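Local atomic coordinates of transcriptional regulator, TetR family (Thermus thermophilus, PDB entry 3VPR), a protein that represses transcription as a TetR-family regulator, probably by binding cis-regulatory DNA through a helix-turn-helix motif. Residues A[151-161]-A[170-181]. Sequence-based numbering, arbitrary orientation.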
loop_
_atom_site.group_PDB
_atom_site.type_symbol
_atom_site.label_atom_id
_atom_site.label_comp_id
_atom_site.label_asym_id
_atom_site.label_seq_id
_atom_site.Cartn_x
_atom_site.Cartn_y
_atom_site.Cartn_z
ATOM N N VAL A 151 -3.255 7.296 8.602
ATOM C CA VAL A 151 -2.020 8.030 8.373
ATOM C C VAL A 151 -0.909 7.154 7.765
ATOM O O VAL A 151 -0.280 7.535 6.772
ATOM C CB VAL A 151 -1.500 8.652 9.695
ATOM C CG1 VAL A 151 -0.196 9.391 9.454
ATOM C CG2 VAL A 151 -2.542 9.587 10.259
ATOM N N LEU A 152 -0.666 5.988 8.357
ATOM C CA LEU A 152 0.375 5.100 7.854
ATOM C C LEU A 152 0.052 4.704 6.414
ATOM O O LEU A 152 0.953 4.584 5.574
ATOM C CB LEU A 152 0.511 3.865 8.759
ATOM C CG LEU A 152 1.219 4.092 10.113
ATOM C CD1 LEU A 152 1.085 2.859 11.001
ATOM C CD2 LEU A 152 2.700 4.410 9.880
ATOM N N SER A 153 -1.235 4.524 6.118
ATOM C CA SER A 153 -1.629 4.173 4.759
ATOM C C SER A 153 -1.207 5.286 3.801
ATOM O O SER A 153 -0.683 5.021 2.722
ATOM C CB SER A 153 -3.146 3.952 4.664
ATOM O OG SER A 153 -3.544 2.842 5.458
HETATM N N MSE A 154 -1.427 6.537 4.186
HETATM C CA MSE A 154 -1.042 7.630 3.299
HETATM C C MSE A 154 0.474 7.632 3.071
HETATM O O MSE A 154 0.946 7.735 1.936
HETATM C CB MSE A 154 -1.491 8.979 3.873
HETATM C CG MSE A 154 -3.004 9.165 3.939
HETATM SE SE MSE A 154 -3.531 10.789 4.873
HETATM C CE MSE A 154 -3.830 10.092 6.625
ATOM N N LEU A 155 1.229 7.502 4.155
ATOM C CA LEU A 155 2.682 7.514 4.077
ATOM C C LEU A 155 3.255 6.278 3.368
ATOM O O LEU A 155 4.050 6.420 2.438
ATOM C CB LEU A 155 3.274 7.634 5.484
ATOM C CG LEU A 155 2.797 8.832 6.318
ATOM C CD1 LEU A 155 3.171 8.613 7.767
ATOM C CD2 LEU A 155 3.405 10.137 5.788
ATOM N N ASN A 156 2.846 5.076 3.781
ATOM C CA ASN A 156 3.380 3.856 3.164
ATOM C C ASN A 156 2.940 3.603 1.726
ATOM O O ASN A 156 3.724 3.089 0.932
ATOM C CB ASN A 156 3.072 2.621 4.022
ATOM C CG ASN A 156 3.779 2.659 5.368
ATOM O OD1 ASN A 156 4.777 3.357 5.519
ATOM N ND2 ASN A 156 3.269 1.905 6.348
ATOM N N TRP A 157 1.705 3.955 1.376
ATOM C CA TRP A 157 1.261 3.753 -0.001
ATOM C C TRP A 157 2.161 4.537 -0.955
ATOM O O TRP A 157 2.253 4.198 -2.129
ATOM C CB TRP A 157 -0.190 4.199 -0.189
ATOM C CG TRP A 157 -0.789 3.816 -1.534
ATOM C CD1 TRP A 157 -1.371 4.657 -2.451
ATOM C CD2 TRP A 157 -0.935 2.492 -2.063
ATOM N NE1 TRP A 157 -1.869 3.936 -3.510
ATOM C CE2 TRP A 157 -1.614 2.607 -3.299
ATOM C CE3 TRP A 157 -0.558 1.220 -1.615
ATOM C CZ2 TRP A 157 -1.929 1.495 -4.088
ATOM C CZ3 TRP A 157 -0.872 0.110 -2.401
ATOM C CH2 TRP A 157 -1.548 0.259 -3.625
HETATM N N MSE A 158 2.830 5.575 -0.457
HETATM C CA MSE A 158 3.740 6.367 -1.290
HETATM C C MSE A 158 4.805 5.483 -1.957
HETATM O O MSE A 158 5.322 5.812 -3.031
HETATM C CB MSE A 158 4.447 7.446 -0.459
HETATM C CG MSE A 158 3.640 8.715 -0.197
HETATM SE SE MSE A 158 4.661 10.058 0.815
HETATM C CE MSE A 158 5.789 10.706 -0.610
ATOM N N ILE A 159 5.131 4.369 -1.305
ATOM C CA ILE A 159 6.119 3.416 -1.813
ATOM C C ILE A 159 5.718 2.877 -3.189
ATOM O O ILE A 159 6.547 2.325 -3.912
ATOM C CB ILE A 159 6.287 2.214 -0.826
ATOM C CG1 ILE A 159 6.820 2.721 0.524
ATOM C CG2 ILE A 159 7.233 1.157 -1.414
ATOM C CD1 ILE A 159 6.767 1.687 1.653
ATOM N N ARG A 160 4.453 3.055 -3.555
ATOM C CA ARG A 160 3.949 2.567 -4.832
ATOM C C ARG A 160 3.782 3.624 -5.914
ATOM O O ARG A 160 3.821 3.303 -7.101
ATOM C CB ARG A 160 2.608 1.856 -4.628
ATOM C CG ARG A 160 2.723 0.457 -4.041
ATOM C CD ARG A 160 3.437 -0.471 -5.012
ATOM N NE ARG A 160 3.349 -1.875 -4.622
ATOM C CZ ARG A 160 2.210 -2.543 -4.459
ATOM N NH1 ARG A 160 1.038 -1.940 -4.645
ATOM N NH2 ARG A 160 2.242 -3.824 -4.125
ATOM N N TRP A 161 3.594 4.878 -5.520
ATOM C CA TRP A 161 3.404 5.927 -6.512
ATOM C C TRP A 161 4.433 7.051 -6.507
ATOM O O TRP A 161 4.518 7.807 -7.475
ATOM C CB TRP A 161 2.008 6.546 -6.385
ATOM C CG TRP A 161 1.754 7.286 -5.087
ATOM C CD1 TRP A 161 1.223 6.770 -3.939
ATOM C CD2 TRP A 161 1.993 8.680 -4.828
ATOM N NE1 TRP A 161 1.111 7.754 -2.988
ATOM C CE2 TRP A 161 1.578 8.934 -3.505
ATOM C CE3 TRP A 161 2.519 9.735 -5.585
ATOM C CZ2 TRP A 161 1.667 10.206 -2.924
ATOM C CZ3 TRP A 161 2.606 11.002 -5.006
ATOM C CH2 TRP A 161 2.183 11.224 -3.688
ATOM N N ALA A 170 8.736 14.280 -1.149
ATOM C CA ALA A 170 7.957 13.373 -0.311
ATOM C C ALA A 170 7.495 14.041 0.977
ATOM O O ALA A 170 6.377 13.825 1.442
ATOM C CB ALA A 170 8.770 12.144 0.012
ATOM N N GLU A 171 8.361 14.861 1.551
ATOM C CA GLU A 171 8.036 15.556 2.781
ATOM C C GLU A 171 6.966 16.639 2.588
ATOM O O GLU A 171 6.165 16.893 3.494
ATOM C CB GLU A 171 9.319 16.144 3.364
ATOM C CG GLU A 171 9.126 17.203 4.422
ATOM C CD GLU A 171 10.406 17.458 5.185
ATOM O OE1 GLU A 171 11.474 17.535 4.536
ATOM O OE2 GLU A 171 10.346 17.583 6.428
ATOM N N GLU A 172 6.952 17.286 1.423
ATOM C CA GLU A 172 5.950 18.322 1.168
ATOM C C GLU A 172 4.599 17.650 0.986
ATOM O O GLU A 172 3.581 18.140 1.460
ATOM C CB GLU A 172 6.323 19.149 -0.066
ATOM C CG GLU A 172 7.472 20.132 0.184
ATOM C CD GLU A 172 7.113 21.225 1.190
ATOM O OE1 GLU A 172 6.316 22.120 0.838
ATOM O OE2 GLU A 172 7.623 21.189 2.334
ATOM N N VAL A 173 4.602 16.519 0.297
ATOM C CA VAL A 173 3.393 15.729 0.103
ATOM C C VAL A 173 2.871 15.367 1.500
ATOM O O VAL A 173 1.673 15.457 1.790
ATOM C CB VAL A 173 3.715 14.413 -0.633
ATOM C CG1 VAL A 173 2.488 13.511 -0.648
ATOM C CG2 VAL A 173 4.204 14.711 -2.040
ATOM N N ALA A 174 3.788 14.956 2.369
ATOM C CA ALA A 174 3.427 14.571 3.727
ATOM C C ALA A 174 2.821 15.749 4.475
ATOM O O ALA A 174 1.939 15.570 5.318
ATOM C CB ALA A 174 4.651 14.060 4.461
ATOM N N ARG A 175 3.284 16.957 4.159
ATOM C CA ARG A 175 2.770 18.145 4.829
ATOM C C ARG A 175 1.338 18.433 4.386
ATOM O O ARG A 175 0.496 18.835 5.196
ATOM C CB ARG A 175 3.663 19.357 4.552
ATOM C CG ARG A 175 3.247 20.592 5.323
ATOM C CD ARG A 175 4.343 21.639 5.316
ATOM N NE ARG A 175 5.589 21.118 5.872
ATOM C CZ ARG A 175 6.689 21.843 6.058
ATOM N NH1 ARG A 175 7.777 21.283 6.568
ATOM N NH2 ARG A 175 6.700 23.131 5.740
ATOM N N ALA A 176 1.070 18.223 3.101
ATOM C CA ALA A 176 -0.271 18.438 2.570
ATOM C C ALA A 176 -1.206 17.380 3.162
ATOM O O ALA A 176 -2.369 17.666 3.444
ATOM C CB ALA A 176 -0.262 18.351 1.050
ATOM N N TYR A 177 -0.691 16.163 3.365
ATOM C CA TYR A 177 -1.498 15.092 3.955
ATOM C C TYR A 177 -1.825 15.443 5.405
ATOM O O TYR A 177 -2.930 15.174 5.897
ATOM C CB TYR A 177 -0.756 13.749 3.931
ATOM C CG TYR A 177 -0.756 13.027 2.600
ATOM C CD1 TYR A 177 -1.777 13.222 1.672
ATOM C CD2 TYR A 177 0.226 12.094 2.303
ATOM C CE1 TYR A 177 -1.816 12.496 0.485
ATOM C CE2 TYR A 177 0.196 11.362 1.124
ATOM C CZ TYR A 177 -0.828 11.563 0.222
ATOM O OH TYR A 177 -0.879 10.794 -0.919
ATOM N N HIS A 178 -0.864 16.055 6.093
ATOM C CA HIS A 178 -1.076 16.427 7.488
ATOM C C HIS A 178 -2.177 17.466 7.609
ATOM O O HIS A 178 -3.047 17.372 8.487
ATOM C CB HIS A 178 0.215 16.958 8.119
ATOM C CG HIS A 178 0.011 17.541 9.480
ATOM N ND1 HIS A 178 -0.210 18.885 9.687
ATOM C CD2 HIS A 178 -0.073 16.954 10.698
ATOM C CE1 HIS A 178 -0.421 19.102 10.972
ATOM N NE2 HIS A 178 -0.346 17.947 11.609
ATOM N N ASP A 179 -2.128 18.462 6.729
ATOM C CA ASP A 179 -3.140 19.508 6.723
ATOM C C ASP A 179 -4.497 18.865 6.465
ATOM O O ASP A 179 -5.494 19.181 7.128
ATOM C CB ASP A 179 -2.857 20.540 5.623
ATOM C CG ASP A 179 -4.053 21.461 5.374
ATOM O OD1 ASP A 179 -4.337 22.334 6.217
ATOM O OD2 ASP A 179 -4.729 21.297 4.338
ATOM N N LEU A 180 -4.526 17.943 5.509
ATOM C CA LEU A 180 -5.776 17.272 5.151
ATOM C C LEU A 180 -6.352 16.441 6.286
ATOM O O LEU A 180 -7.532 16.545 6.592
ATOM C CB LEU A 180 -5.565 16.380 3.920
ATOM C CG LEU A 180 -6.788 15.607 3.420
ATOM C CD1 LEU A 180 -7.934 16.575 3.110
ATOM C CD2 LEU A 180 -6.413 14.815 2.173
ATOM N N ILE A 181 -5.519 15.624 6.921
ATOM C CA ILE A 181 -5.992 14.759 7.993
ATOM C C ILE A 181 -6.315 15.543 9.261
ATOM O O ILE A 181 -7.225 15.184 10.007
ATOM C CB ILE A 181 -4.947 13.633 8.313
ATOM C CG1 ILE A 181 -5.585 12.554 9.192
ATOM C CG2 ILE A 181 -3.732 14.210 9.036
ATOM C CD1 ILE A 181 -6.682 11.786 8.504
HETATM O O HOH W 1 -0.035 8.054 -0.594
#
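M154 lays its CB over one face of the Y177 ring, 4.2 Å from the ring centroid, a CH-pi contact. Its selenium lies obliquely to the same ring in a Met-aromatic contact, and a bend at chi3 (-95°) delivers CE to I181 CD1 at 3.8 Å; methionine, present here as selenomethionine, has a long unbranched chain that can touch a ring and an aliphatic branch at once. V151 continues this apolar seam against I181. Farther along, M158 CE lies tightly against A170 CB (3.4 Å), an approach the short alanine suits, and L155 CD2 reaches A174 CB. V173 CG1 meets the W161 ring at its edge, 3.8 Å from CH2, and W161 CZ2 comes obliquely to Y177 OH (3.3 Å).

No direct hydrogen bond joins the two segments, but one water bridges them: it donates to M154 O, accepts from W161 NE1 (2.7 Å) in the indole plane, and bonds Y177 OH. A leucine in place of W161 would probably leave this water without its indole donor and V173 and Y177 without the ring beside them.

The segments run roughly antiparallel (152°) in the TetR-type C-terminal domain, whose last two helices commonly form the dimer interface. Helix 75-92 packs against L155 and A174, helix 109-135 against V151, while R149 of the second subunit forms a cation-pi contact with W161.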